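Long-range contact in aclacinomycin-N/aclacinomycin-A oxidase (PDB 2IPI), which oxidises the terminal sugar of aclacinomycin N and then of aclacinomycin A, using a bicovalently bound FAD and molecular oxygen, in the last two steps of aclacinomycin biosynthesis: residues 244-249 and 308-313. Residues are numbered along the deposited sequence; the frame is centred on the assembly and turned at random.
Sequences APTSTL and QIDGGL
The carboxylate of Asp310 lies against Pro245 and the start of the next residue, its OD1 3.6 Å from Pro245 CB and 3.1 Å from the backbone N of Thr246, which donates a bent hydrogen bond (136° at the hydrogen). CG stands anti to the backbone N (chi1 160°), which brings it against Pro245 CB. OD1 also accepts from Gly312 N at 2.9 Å, closing an Asx turn; the two N-H groups come from opposite faces of the carboxylate plane. One oxygen thereby links residues 245-246 to the turn that follows strand 302-310. Past Asp310 the chain reverses in a type I turn to Leu313. Ser247 OG rests over Gly311 CA, and Thr246 CB over Gly312 CA at 3.9 Å. Ser247 O accepts from Gly311 N at 2.9 Å, and the CA-H of Asp310 approaches the same oxygen. Beyond, Leu249 and Ile309 form a hydrogen-bonded antiparallel pair: N of Leu249 to O of Ile309 is 2.9 Å, and the return bond, from Ile309 N to Leu249 O, is 3.2 Å. Their side chains lie on the face covered by helix 316-327. On the other face, the side chains of Thr248 and Gln308 cross, the Thr248 methyl CG2 meeting Gln308 OE1, while Trp344 and Ala347 of helix 344-348 cover Thr248. The side chain of Gln308 is about 9 Å from that of Tyr397, a proton acceptor of the active site. The contact joins the start of strand 248-256 to the end of strand 302-310, adjacent strands inside the large antiparallel sheet of the substrate-binding domain in this berberine bridge enzyme-like, PCMH-type flavin oxidase.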
loop_
_atom_site.group_PDB
_atom_site.type_symbol
_atom_site.label_atom_id
_atom_site.label_comp_id
_atom_site.label_asym_id
_atom_site.label_seq_id
_atom_site.Cartn_x
_atom_site.Cartn_y
_atom_site.Cartn_z
ATOM N N ALA A 244 16.872 11.713 3.897
ATOM C CA ALA A 244 17.009 10.362 4.416
ATOM C C ALA A 244 17.608 10.382 5.821
ATOM O O ALA A 244 18.359 11.297 6.153
ATOM C CB ALA A 244 17.847 9.482 3.494
ATOM N N PRO A 245 17.257 9.396 6.644
ATOM C CA PRO A 245 17.857 9.246 7.972
ATOM C C PRO A 245 19.361 9.042 7.878
ATOM O O PRO A 245 19.860 8.570 6.863
ATOM C CB PRO A 245 17.223 7.962 8.525
ATOM C CG PRO A 245 15.899 7.952 7.826
ATOM C CD PRO A 245 16.238 8.368 6.404
ATOM N N THR A 246 20.048 9.390 8.953
ATOM C CA THR A 246 21.498 9.193 9.053
ATOM C C THR A 246 21.866 7.731 8.852
ATOM O O THR A 246 22.812 7.341 8.175
ATOM C CB THR A 246 22.013 9.660 10.429
ATOM O OG1 THR A 246 21.765 11.046 10.608
ATOM C CG2 THR A 246 23.526 9.444 10.475
ATOM N N SER A 247 21.053 6.884 9.479
ATOM C CA SER A 247 21.190 5.439 9.450
ATOM C C SER A 247 19.920 4.783 9.986
ATOM O O SER A 247 19.025 5.490 10.463
ATOM C CB SER A 247 22.391 4.994 10.303
ATOM O OG SER A 247 22.250 5.535 11.611
ATOM N N THR A 248 19.850 3.469 9.920
ATOM C CA THR A 248 18.719 2.709 10.431
ATOM C C THR A 248 19.161 1.784 11.565
ATOM O O THR A 248 19.876 0.806 11.319
ATOM C CB THR A 248 18.059 1.841 9.337
ATOM O OG1 THR A 248 17.558 2.652 8.267
ATOM C CG2 THR A 248 16.866 1.064 9.891
ATOM N N LEU A 249 18.715 2.073 12.778
ATOM C CA LEU A 249 18.916 1.183 13.924
ATOM C C LEU A 249 17.738 0.206 14.032
ATOM O O LEU A 249 16.590 0.638 14.093
ATOM C CB LEU A 249 19.066 1.969 15.220
ATOM C CG LEU A 249 18.915 1.199 16.533
ATOM C CD1 LEU A 249 19.804 -0.033 16.582
ATOM C CD2 LEU A 249 19.223 2.103 17.725
ATOM N N GLN A 308 12.183 -0.142 13.857
ATOM C CA GLN A 308 13.333 0.591 13.314
ATOM C C GLN A 308 13.215 2.085 13.602
ATOM O O GLN A 308 12.119 2.572 13.857
ATOM C CB GLN A 308 13.493 0.326 11.823
ATOM C CG GLN A 308 12.455 1.002 10.942
ATOM C CD GLN A 308 12.437 0.451 9.529
ATOM O OE1 GLN A 308 13.328 0.718 8.710
ATOM N NE2 GLN A 308 11.400 -0.331 9.252
ATOM N N ILE A 309 14.338 2.797 13.567
ATOM C CA ILE A 309 14.364 4.230 13.811
ATOM C C ILE A 309 15.650 4.849 13.249
ATOM O O ILE A 309 16.635 4.149 13.025
ATOM C CB ILE A 309 14.275 4.573 15.315
ATOM C CG1 ILE A 309 13.835 5.993 15.602
ATOM C CG2 ILE A 309 15.611 4.273 15.998
ATOM C CD1 ILE A 309 13.190 6.252 16.941
ATOM N N ASP A 310 15.631 6.160 13.031
ATOM C CA ASP A 310 16.816 6.870 12.536
ATOM C C ASP A 310 17.893 6.789 13.610
ATOM O O ASP A 310 17.732 7.348 14.700
ATOM C CB ASP A 310 16.436 8.292 12.185
ATOM C CG ASP A 310 17.507 9.339 12.091
ATOM O OD1 ASP A 310 18.643 9.059 11.657
ATOM O OD2 ASP A 310 17.191 10.507 12.444
ATOM N N GLY A 311 18.968 6.090 13.294
ATOM C CA GLY A 311 20.096 5.942 14.185
ATOM C C GLY A 311 20.808 7.240 14.504
ATOM O O GLY A 311 21.724 7.258 15.337
ATOM N N GLY A 312 20.432 8.350 13.878
ATOM C CA GLY A 312 21.051 9.625 14.204
ATOM C C GLY A 312 20.277 10.441 15.200
ATOM O O GLY A 312 20.677 11.591 15.477
ATOM N N LEU A 313 19.160 9.940 15.760
ATOM C CA LEU A 313 18.491 10.849 16.702
ATOM C C LEU A 313 18.942 10.531 18.131
ATOM O O LEU A 313 19.145 9.382 18.517
ATOM C CB LEU A 313 16.975 10.820 16.640
ATOM C CG LEU A 313 16.173 9.615 16.194
ATOM C CD1 LEU A 313 16.430 8.331 16.967
ATOM C CD2 LEU A 313 14.683 9.966 16.303
#